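Local coordinates for putative thiosugar synthase (Amycolatopsis orientalis, PDB 4N6F), which makes a 2-thiosugar by inserting sulphur, supplied by sulphur-carrier proteins borrowed from primary metabolism, into a glucose 6-phosphate-derived ketose held covalently on the enzyme, at the fructose -6-phosphate site and the interface of chains A and B. Coordinates in Å, arbitrary orientation; residue numbers count along the deposited sequence, not the author numbering. Chains: chain A/B, Putative thiosugar synthase.

Contact 1, the sugar-phosphate pocket of chain A, lies about 14 Å from contact 2 and about 19 Å from contact 3, measured between the centres of their C-alpha atoms. Contacts 2 and 3 are neighbouring patches of one two-fold symmetric interface, about 8 Å apart, and share A:Ala223. A:Ile197 belongs to both contact 1 and contact 2, so the loop that follows strand 191-194 serves the phosphate at one end and the partner chain at the other. Such sharing suggests that pairing of the chains could steady the phosphate-binding loops, although the structure alone does not show any coupling.

Contact 1: the fructose -6-phosphate site. Residues chain A 29, 31, 85, 110, 112, 114, 142, 162, 168-169, 194-197, 215-218. With F6R (fructose -6-phosphate), chain C.
The pocket is the active site of a ThiG-family TIM barrel, at the C-terminal ends of the strands and the loops that follow them, with the substrate-derived ketose bound as a covalent adduct. A:Lys110, on strand 108-111, runs extended until its last torsion (chi4 -79°), and its NZ is joined to F6R C1 at 1.5 Å, as expected once a lysine imine has rearranged to an aminoketone. The C2 carbonyl oxygen F6R O2 stands 2.7 Å from A:Glu31 OE1, a hydrogen bond if the A:Glu31 carboxyl carries the proton, which is not seen. A:Glu31 OE2, met from above the carboxylate plane, takes bonds from A:Lys110 NZ and A:Ser85 OG.

A:Glu194 reaches in fully extended, its OE1 receiving the F6R O4 hydroxyl at 2.5 Å on the anti lone pair. A:Arg162 grips this carboxylate side-on, NE to OE2 and NH1 to OE1, while its guanidinium lies between A:Lys110 CG and A:Phe142 CB; that clamp is likely to keep the carboxylate charged. A:Arg114 NH2 meets F6R O4 at 2.7 Å, nearly in the guanidinium plane. Phosphate oxygen F6R O3P accepts from the backbone N of A:Ala169 (2.8 Å) and A:Gly196 (2.9 Å), and A:Thr218 OG1 binds F6R O1P at 2.6 Å, at the first residue of helix 218-221.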
loop_
_atom_site.group_PDB
_atom_site.type_symbol
_atom_site.label_atom_id
_atom_site.label_comp_id
_atom_site.label_asym_id
_atom_site.label_seq_id
_atom_site.Cartn_x
_atom_site.Cartn_y
_atom_site.Cartn_z
ATOM N N GLY A 29 -18.179 -3.465 4.363
ATOM C CA GLY A 29 -19.157 -3.700 5.409
ATOM C C GLY A 29 -20.211 -2.622 5.318
ATOM O O GLY A 29 -20.143 -1.617 6.027
ATOM N N GLU A 31 -23.562 -2.987 5.807
ATOM C CA GLU A 31 -24.868 -3.357 6.377
ATOM C C GLU A 31 -25.583 -2.220 7.135
ATOM O O GLU A 31 -26.808 -2.233 7.229
ATOM C CB GLU A 31 -24.804 -4.661 7.217
ATOM C CG GLU A 31 -23.832 -4.698 8.395
ATOM C CD GLU A 31 -22.590 -5.545 8.110
ATOM O OE1 GLU A 31 -21.788 -5.127 7.253
ATOM O OE2 GLU A 31 -22.408 -6.618 8.745
ATOM N N SER A 85 -24.290 -9.016 12.652
ATOM C CA SER A 85 -23.655 -7.876 13.336
ATOM C C SER A 85 -24.636 -6.934 14.059
ATOM O O SER A 85 -24.219 -6.147 14.905
ATOM C CB SER A 85 -22.774 -7.072 12.371
ATOM O OG SER A 85 -23.548 -6.388 11.408
ATOM N N LYS A 110 -21.786 -13.923 7.662
ATOM C CA LYS A 110 -20.840 -13.072 8.366
ATOM C C LYS A 110 -21.253 -13.133 9.809
ATOM O O LYS A 110 -22.264 -12.562 10.197
ATOM C CB LYS A 110 -20.873 -11.667 7.753
ATOM C CG LYS A 110 -20.071 -10.615 8.484
ATOM C CD LYS A 110 -20.154 -9.282 7.748
ATOM C CE LYS A 110 -19.345 -8.171 8.417
ATOM N NZ LYS A 110 -20.103 -7.631 9.559
ATOM N N ASP A 112 -20.953 -12.457 13.663
ATOM C CA ASP A 112 -20.447 -11.501 14.633
ATOM C C ASP A 112 -21.164 -11.720 15.970
ATOM O O ASP A 112 -22.403 -11.730 16.031
ATOM C CB ASP A 112 -20.693 -10.075 14.135
ATOM C CG ASP A 112 -19.727 -9.662 13.041
ATOM O OD1 ASP A 112 -18.524 -9.578 13.314
ATOM O OD2 ASP A 112 -20.167 -9.395 11.901
ATOM N N ARG A 114 -20.418 -10.033 19.655
ATOM C CA ARG A 114 -19.574 -9.028 20.306
ATOM C C ARG A 114 -19.976 -8.709 21.738
ATOM O O ARG A 114 -21.149 -8.801 22.100
ATOM C CB ARG A 114 -19.585 -7.744 19.489
ATOM C CG ARG A 114 -19.280 -7.998 18.033
ATOM C CD ARG A 114 -19.058 -6.721 17.259
ATOM N NE ARG A 114 -18.650 -7.035 15.896
ATOM C CZ ARG A 114 -18.386 -6.140 14.954
ATOM N NH1 ARG A 114 -18.484 -4.836 15.213
ATOM N NH2 ARG A 114 -18.020 -6.555 13.744
ATOM N N PHE A 142 -15.690 -13.448 13.183
ATOM C CA PHE A 142 -14.785 -12.349 13.504
ATOM C C PHE A 142 -14.216 -12.632 14.888
ATOM O O PHE A 142 -14.975 -12.908 15.828
ATOM C CB PHE A 142 -15.589 -11.044 13.507
ATOM C CG PHE A 142 -14.763 -9.778 13.532
ATOM C CD1 PHE A 142 -13.476 -9.726 13.028
ATOM C CD2 PHE A 142 -15.328 -8.609 14.007
ATOM C CE1 PHE A 142 -12.752 -8.540 13.046
ATOM C CE2 PHE A 142 -14.610 -7.419 14.034
ATOM C CZ PHE A 142 -13.320 -7.382 13.549
ATOM N N ARG A 162 -12.245 -13.842 9.901
ATOM C CA ARG A 162 -12.018 -12.409 9.970
ATOM C C ARG A 162 -11.304 -12.148 11.291
ATOM O O ARG A 162 -11.736 -12.632 12.348
ATOM C CB ARG A 162 -13.337 -11.643 9.861
ATOM C CG ARG A 162 -14.068 -11.868 8.536
ATOM C CD ARG A 162 -15.589 -11.839 8.686
ATOM N NE ARG A 162 -16.022 -10.612 9.347
ATOM C CZ ARG A 162 -16.973 -10.523 10.282
ATOM N NH1 ARG A 162 -17.237 -9.339 10.822
ATOM N NH2 ARG A 162 -17.649 -11.586 10.694
ATOM N N VAL A 168 -12.770 -1.186 16.146
ATOM C CA VAL A 168 -13.716 -0.785 15.123
ATOM C C VAL A 168 -13.880 0.726 15.105
ATOM O O VAL A 168 -14.035 1.346 16.151
ATOM C CB VAL A 168 -15.084 -1.459 15.347
ATOM C CG1 VAL A 168 -16.147 -0.892 14.416
ATOM C CG2 VAL A 168 -14.959 -2.953 15.121
ATOM N N ALA A 169 -13.840 1.298 13.901
ATOM C CA ALA A 169 -14.040 2.738 13.665
ATOM C C ALA A 169 -12.880 3.595 14.110
ATOM O O ALA A 169 -12.966 4.817 14.052
ATOM C CB ALA A 169 -15.346 3.246 14.288
ATOM N N GLU A 194 -9.681 -7.157 9.388
ATOM C CA GLU A 194 -10.868 -6.334 9.584
ATOM C C GLU A 194 -10.818 -5.590 10.916
ATOM O O GLU A 194 -10.315 -6.107 11.915
ATOM C CB GLU A 194 -12.112 -7.226 9.514
ATOM C CG GLU A 194 -13.453 -6.534 9.754
ATOM C CD GLU A 194 -14.632 -7.476 9.566
ATOM O OE1 GLU A 194 -15.749 -7.148 10.040
ATOM O OE2 GLU A 194 -14.448 -8.565 8.954
ATOM N N GLY A 195 -11.355 -4.372 10.919
ATOM C CA GLY A 195 -11.461 -3.575 12.129
ATOM C C GLY A 195 -10.354 -2.547 12.236
ATOM O O GLY A 195 -9.172 -2.888 12.348
ATOM N N GLY A 196 -10.738 -1.277 12.205
ATOM C CA GLY A 196 -9.789 -0.194 12.422
ATOM C C GLY A 196 -8.947 0.165 11.210
ATOM O O GLY A 196 -8.018 0.955 11.325
ATOM N N ILE A 197 -9.270 -0.407 10.051
ATOM C CA ILE A 197 -8.613 -0.024 8.816
ATOM C C ILE A 197 -8.993 1.428 8.512
ATOM O O ILE A 197 -10.170 1.807 8.537
ATOM C CB ILE A 197 -9.004 -0.916 7.620
ATOM C CG1 ILE A 197 -8.621 -2.379 7.872
ATOM C CG2 ILE A 197 -8.334 -0.414 6.345
ATOM C CD1 ILE A 197 -7.138 -2.613 8.050
ATOM N N LEU A 215 -11.619 -6.300 5.051
ATOM C CA LEU A 215 -12.970 -5.767 5.124
ATOM C C LEU A 215 -12.866 -4.355 5.651
ATOM O O LEU A 215 -12.269 -4.120 6.700
ATOM C CB LEU A 215 -13.877 -6.610 6.012
ATOM C CG LEU A 215 -15.362 -6.219 5.936
ATOM C CD1 LEU A 215 -16.269 -7.432 6.131
ATOM C CD2 LEU A 215 -15.733 -5.130 6.930
ATOM N N VAL A 216 -13.421 -3.433 4.911
ATOM C CA VAL A 216 -13.420 -2.047 5.264
ATOM C C VAL A 216 -14.828 -1.504 5.364
ATOM O O VAL A 216 -15.708 -1.972 4.716
ATOM C CB VAL A 216 -12.591 -1.206 4.304
ATOM C CG1 VAL A 216 -11.185 -1.728 4.254
ATOM C CG2 VAL A 216 -13.183 -1.185 2.928
ATOM N N ASN A 217 -15.015 -0.576 6.280
ATOM C CA ASN A 217 -16.248 0.142 6.496
ATOM C C ASN A 217 -16.065 1.626 6.817
ATOM O O ASN A 217 -16.254 2.447 5.984
ATOM C CB ASN A 217 -17.044 -0.544 7.599
ATOM C CG ASN A 217 -18.328 0.178 7.938
ATOM O OD1 ASN A 217 -18.673 1.130 7.323
ATOM N ND2 ASN A 217 -19.014 -0.294 8.915
ATOM N N THR A 218 -15.607 1.936 8.013
ATOM C CA THR A 218 -15.460 3.293 8.476
ATOM C C THR A 218 -14.502 4.146 7.635
ATOM O O THR A 218 -14.744 5.281 7.440
ATOM C CB THR A 218 -15.023 3.341 9.952
ATOM O OG1 THR A 218 -16.013 2.755 10.754
ATOM C CG2 THR A 218 -14.825 4.728 10.410
HETATM C C1 F6R C . -19.309 -6.777 10.483
HETATM C C2 F6R C . -19.232 -5.360 9.986
HETATM C C3 F6R C . -18.651 -4.242 10.816
HETATM C C4 F6R C . -17.126 -4.365 10.781
HETATM C C5 F6R C . -16.445 -3.075 11.248
HETATM C C6 F6R C . -15.028 -2.982 10.718
HETATM O O2 F6R C . -19.603 -5.093 8.841
HETATM O O3 F6R C . -19.110 -4.213 12.172
HETATM O O4 F6R C . -16.716 -5.442 11.638
HETATM O O5 F6R C . -17.159 -1.920 10.814
HETATM O O6 F6R C . -14.402 -1.853 11.317
HETATM P P F6R C . -14.216 -0.456 10.571
HETATM O O1P F6R C . -15.587 0.147 10.624
HETATM O O2P F6R C . -13.747 -0.758 9.174
HETATM O O3P F6R C . -13.145 0.182 11.410
HETATM O O HOH W 1 -12.523 0.846 7.619
HETATM O O HOH W 2 -11.813 -2.498 8.933
HETATM O O HOH W 3 -11.520 2.330 11.033
#

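Contact 2: the interface of chains A and B. Residues chain A 170-171, 197-201, 219, 223, 229; chain B 208, 243, 248-249, 251-252.
Helix 200-208 of chain A and the loop before it, with loop 170-171 and helices 218-221 and 226-245, meet the end of helix 200-208 in chain B, its helix 226-245 and the segment that includes 3-10 helix 250-252. B:Glu208 stretches across with CG anti to its carbonyl carbon (chi1 -73°) and the chain extended beyond. B:Glu208 OE2 takes A:Ser199 OG at 2.6 Å on the syn lone pair and A:Arg201 NH2 at 2.7 Å nearly along the C-O axis, a salt bridge whose guanidinium and carboxylate planes stand 65° apart. B:Glu208 OE1 is approached from above the carboxylate plane by A:Arg201 N at 2.9 Å and by B:Ser243 OG at 2.7 Å, so the carboxylate caps the first turn of A's helix, whose end would probably stabilise its charge. An alanine in place of B:Glu208 would probably loosen this corner, losing the salt bridge and the cap. B:Met249 lays its SD and CE along A:Gly171, with B:Met249 CE 3.7 Å from A:Gly171 CA. The side chains of A:Met229 and B:Pro248 cross at about a right angle, A:Met229 CE lying 3.7 Å from B:Pro248 CB. A water links B:Met249 N to the carbonyl oxygens of A:Gly198 and A:Ala219. The patch lies on the flank of chain A's barrel, directly behind its phosphate-binding loops.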
loop_
_atom_site.group_PDB
_atom_site.type_symbol
_atom_site.label_atom_id
_atom_site.label_comp_id
_atom_site.label_asym_id
_atom_site.label_seq_id
_atom_site.Cartn_x
_atom_site.Cartn_y
_atom_site.Cartn_z
ATOM N N SER A 170 -11.768 2.972 14.486
ATOM C CA SER A 170 -10.671 3.709 15.091
ATOM C C SER A 170 -9.651 4.227 14.094
ATOM O O SER A 170 -8.870 5.116 14.428
ATOM C CB SER A 170 -9.966 2.831 16.126
ATOM O OG SER A 170 -9.127 1.880 15.504
ATOM N N GLY A 171 -9.610 3.648 12.889
ATOM C CA GLY A 171 -8.646 4.064 11.870
ATOM C C GLY A 171 -7.177 3.874 12.236
ATOM O O GLY A 171 -6.292 4.465 11.603
ATOM N N ILE A 197 -9.270 -0.407 10.051
ATOM C CA ILE A 197 -8.613 -0.024 8.816
ATOM C C ILE A 197 -8.993 1.428 8.512
ATOM O O ILE A 197 -10.170 1.807 8.537
ATOM C CB ILE A 197 -9.004 -0.916 7.620
ATOM C CG1 ILE A 197 -8.621 -2.379 7.872
ATOM C CG2 ILE A 197 -8.334 -0.414 6.345
ATOM C CD1 ILE A 197 -7.138 -2.613 8.050
ATOM N N GLY A 198 -7.975 2.211 8.203
ATOM C CA GLY A 198 -8.077 3.661 8.082
ATOM C C GLY A 198 -7.813 4.167 6.678
ATOM O O GLY A 198 -8.445 5.132 6.239
ATOM N N SER A 199 -6.875 3.538 5.971
ATOM C CA SER A 199 -6.489 3.982 4.630
ATOM C C SER A 199 -5.862 2.863 3.806
ATOM O O SER A 199 -5.648 1.751 4.303
ATOM C CB SER A 199 -5.506 5.148 4.731
ATOM O OG SER A 199 -4.240 4.711 5.202
ATOM N N ALA A 200 -5.544 3.183 2.555
ATOM C CA ALA A 200 -5.004 2.221 1.603
ATOM C C ALA A 200 -3.713 1.529 2.057
ATOM O O ALA A 200 -3.496 0.363 1.728
ATOM C CB ALA A 200 -4.774 2.897 0.263
ATOM N N ARG A 201 -2.856 2.236 2.785
ATOM C CA ARG A 201 -1.608 1.642 3.252
ATOM C C ARG A 201 -1.833 0.493 4.232
ATOM O O ARG A 201 -1.021 -0.412 4.292
ATOM C CB ARG A 201 -0.683 2.687 3.874
ATOM C CG ARG A 201 -1.023 3.084 5.293
ATOM C CD ARG A 201 0.083 3.947 5.875
ATOM N NE ARG A 201 -0.211 4.357 7.243
ATOM C CZ ARG A 201 -0.815 5.494 7.592
ATOM N NH1 ARG A 201 -1.024 5.756 8.879
ATOM N NH2 ARG A 201 -1.210 6.375 6.672
ATOM N N ALA A 219 -13.414 3.583 7.160
ATOM C CA ALA A 219 -12.449 4.313 6.320
ATOM C C ALA A 219 -13.047 4.945 5.056
ATOM O O ALA A 219 -12.573 5.991 4.593
ATOM C CB ALA A 219 -11.305 3.401 5.923
ATOM N N ALA A 223 -14.041 9.147 4.844
ATOM C CA ALA A 223 -13.117 9.847 3.950
ATOM C C ALA A 223 -13.850 11.009 3.282
ATOM O O ALA A 223 -15.046 10.924 3.055
ATOM C CB ALA A 223 -12.550 8.903 2.896
ATOM N N MET A 229 -11.328 6.660 -2.035
ATOM C CA MET A 229 -10.705 5.778 -1.047
ATOM C C MET A 229 -11.030 4.318 -1.352
ATOM O O MET A 229 -10.166 3.466 -1.240
ATOM C CB MET A 229 -11.131 6.119 0.384
ATOM C CG MET A 229 -10.493 5.228 1.450
ATOM S SD MET A 229 -8.695 5.285 1.457
ATOM C CE MET A 229 -8.382 6.696 2.517
ATOM N N GLU B 208 0.941 8.529 1.154
ATOM C CA GLU B 208 -0.047 9.016 2.125
ATOM C C GLU B 208 0.517 10.093 3.064
ATOM O O GLU B 208 -0.236 10.765 3.748
ATOM C CB GLU B 208 -0.639 7.854 2.937
ATOM C CG GLU B 208 -1.604 6.988 2.135
ATOM C CD GLU B 208 -2.335 5.937 2.968
ATOM O OE1 GLU B 208 -3.044 5.102 2.359
ATOM O OE2 GLU B 208 -2.221 5.943 4.219
ATOM N N SER B 243 -5.309 7.468 -2.207
ATOM C CA SER B 243 -5.657 7.470 -0.798
ATOM C C SER B 243 -5.466 8.883 -0.219
ATOM O O SER B 243 -6.371 9.437 0.412
ATOM C CB SER B 243 -4.770 6.464 -0.061
ATOM O OG SER B 243 -5.170 6.291 1.278
ATOM N N PRO B 248 -8.275 10.942 3.866
ATOM C CA PRO B 248 -8.559 9.878 4.830
ATOM C C PRO B 248 -9.071 10.408 6.168
ATOM O O PRO B 248 -8.763 11.541 6.549
ATOM C CB PRO B 248 -7.198 9.196 5.035
ATOM C CG PRO B 248 -6.289 9.740 3.997
ATOM C CD PRO B 248 -6.837 11.057 3.569
ATOM N N MET B 249 -9.842 9.579 6.868
ATOM C CA MET B 249 -10.300 9.894 8.214
ATOM C C MET B 249 -9.122 10.397 9.054
ATOM O O MET B 249 -8.030 9.823 8.981
ATOM C CB MET B 249 -10.961 8.668 8.860
ATOM C CG MET B 249 -10.045 7.461 9.053
ATOM S SD MET B 249 -10.941 5.985 9.571
ATOM C CE MET B 249 -11.398 6.432 11.247
ATOM N N GLU B 251 -7.696 10.346 11.993
ATOM C CA GLU B 251 -6.818 9.536 12.864
ATOM C C GLU B 251 -5.809 8.662 12.108
ATOM O O GLU B 251 -4.964 8.017 12.731
ATOM C CB GLU B 251 -7.619 8.682 13.864
ATOM C CG GLU B 251 -8.917 8.104 13.337
ATOM C CD GLU B 251 -10.078 9.080 13.425
ATOM O OE1 GLU B 251 -10.389 9.709 12.393
ATOM O OE2 GLU B 251 -10.664 9.219 14.519
ATOM N N VAL B 252 -5.896 8.645 10.778
ATOM C CA VAL B 252 -4.837 8.077 9.943
ATOM C C VAL B 252 -3.599 8.988 9.977
ATOM O O VAL B 252 -2.469 8.499 10.015
ATOM C CB VAL B 252 -5.313 7.862 8.488
ATOM C CG1 VAL B 252 -4.160 7.444 7.587
ATOM C CG2 VAL B 252 -6.415 6.815 8.448
HETATM O O HOH W 4 -10.419 6.995 5.777
#

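Contact 3: the interface of chains A and B. Residues chain A 222-225, 228; chain B 245-247.
A short backbone-to-backbone clasp joins the loop between helices 218-221 and 226-245 of chain A to the turn that follows helix 226-245 in chain B. Two successive amides face two successive carbonyls in reverse order. A:Glu224 N gives its hydrogen to B:Gly247 O at 3.0 Å, with 167° at the hydrogen, and the carbonyl receives it in plane on a lone pair. One residue on, A:Ser225 N reaches B:Ser246 O at 2.9 Å, almost as straight at 164° and again in the carbonyl plane. Neither bond depends on side-chain identity, so recognition here is by main-chain shape. The positive phi of B:Gly247 (62°), with its psi, places the carbonyl where A:Glu224 N can reach it.

Side chains fill in around this pairing. A:Leu228, in the first turn of helix 226-245, sets its CB against B:Ser246 CB at 3.6 Å, while its CD2 branch reaches toward the backbone of B:Glu245 and B:Ser246. The B:Ser246 hydroxyl sits between its backbone N and carbonyl carbon, and it is the methylene carbon that makes the contact with the leucine. A:Glu224 CB lies 3.4 Å from B:Ser246 O. Repeated by the two-fold with the chains exchanged, the clasp ties the end of each chain's long helix to the start of its partner's and is likely to help set how the two barrels sit in the deposited two-chain assembly.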
loop_
_atom_site.group_PDB
_atom_site.type_symbol
_atom_site.label_atom_id
_atom_site.label_comp_id
_atom_site.label_asym_id
_atom_site.label_seq_id
_atom_site.Cartn_x
_atom_site.Cartn_y
_atom_site.Cartn_z
ATOM N N ARG A 222 -15.932 7.736 6.283
ATOM C CA ARG A 222 -15.378 8.952 6.881
ATOM C C ARG A 222 -14.311 9.634 6.050
ATOM O O ARG A 222 -13.724 10.601 6.507
ATOM C CB ARG A 222 -14.817 8.683 8.288
ATOM C CG ARG A 222 -15.844 8.149 9.279
ATOM C CD ARG A 222 -15.879 8.936 10.585
ATOM N NE ARG A 222 -15.013 8.396 11.639
ATOM C CZ ARG A 222 -15.410 7.616 12.654
ATOM N NH1 ARG A 222 -16.681 7.228 12.784
ATOM N NH2 ARG A 222 -14.520 7.203 13.553
ATOM N N ALA A 223 -14.041 9.147 4.844
ATOM C CA ALA A 223 -13.117 9.847 3.950
ATOM C C ALA A 223 -13.850 11.009 3.282
ATOM O O ALA A 223 -15.046 10.924 3.055
ATOM C CB ALA A 223 -12.550 8.903 2.896
ATOM N N GLU A 224 -13.126 12.084 2.970
ATOM C CA GLU A 224 -13.709 13.234 2.267
ATOM C C GLU A 224 -14.320 12.787 0.946
ATOM O O GLU A 224 -15.386 13.255 0.573
ATOM C CB GLU A 224 -12.676 14.337 2.026
ATOM C CG GLU A 224 -12.348 15.153 3.269
ATOM C CD GLU A 224 -11.282 16.221 3.031
ATOM O OE1 GLU A 224 -11.221 16.789 1.911
ATOM O OE2 GLU A 224 -10.510 16.502 3.980
ATOM N N SER A 225 -13.645 11.883 0.238
ATOM C CA SER A 225 -14.254 11.210 -0.911
ATOM C C SER A 225 -14.238 9.693 -0.727
ATOM O O SER A 225 -13.218 9.042 -0.989
ATOM C CB SER A 225 -13.547 11.567 -2.215
ATOM O OG SER A 225 -14.107 10.795 -3.271
ATOM N N LEU A 228 -13.045 7.696 -4.033
ATOM C CA LEU A 228 -11.603 7.662 -4.248
ATOM C C LEU A 228 -10.885 6.711 -3.291
ATOM O O LEU A 228 -9.919 6.068 -3.689
ATOM C CB LEU A 228 -10.988 9.064 -4.092
ATOM C CG LEU A 228 -10.683 9.887 -5.341
ATOM C CD1 LEU A 228 -11.859 9.930 -6.305
ATOM C CD2 LEU A 228 -10.284 11.302 -4.936
ATOM N N GLU B 245 -5.308 11.751 -1.854
ATOM C CA GLU B 245 -6.270 12.676 -2.475
ATOM C C GLU B 245 -7.681 12.513 -1.920
ATOM O O GLU B 245 -8.453 13.468 -1.918
ATOM C CB GLU B 245 -6.327 12.484 -3.998
ATOM C CG GLU B 245 -4.984 12.571 -4.716
ATOM C CD GLU B 245 -4.798 13.819 -5.556
ATOM O OE1 GLU B 245 -4.187 13.696 -6.646
ATOM O OE2 GLU B 245 -5.244 14.910 -5.125
ATOM N N SER B 246 -8.023 11.306 -1.463
ATOM C CA SER B 246 -9.367 11.018 -0.948
ATOM C C SER B 246 -9.687 11.688 0.398
ATOM O O SER B 246 -10.851 11.736 0.810
ATOM C CB SER B 246 -9.567 9.501 -0.806
ATOM O OG SER B 246 -8.955 9.008 0.381
ATOM N N GLY B 247 -8.679 12.236 1.047
ATOM C CA GLY B 247 -8.827 12.753 2.377
ATOM C C GLY B 247 -9.209 11.778 3.453
ATOM O O GLY B 247 -10.326 11.737 3.846
#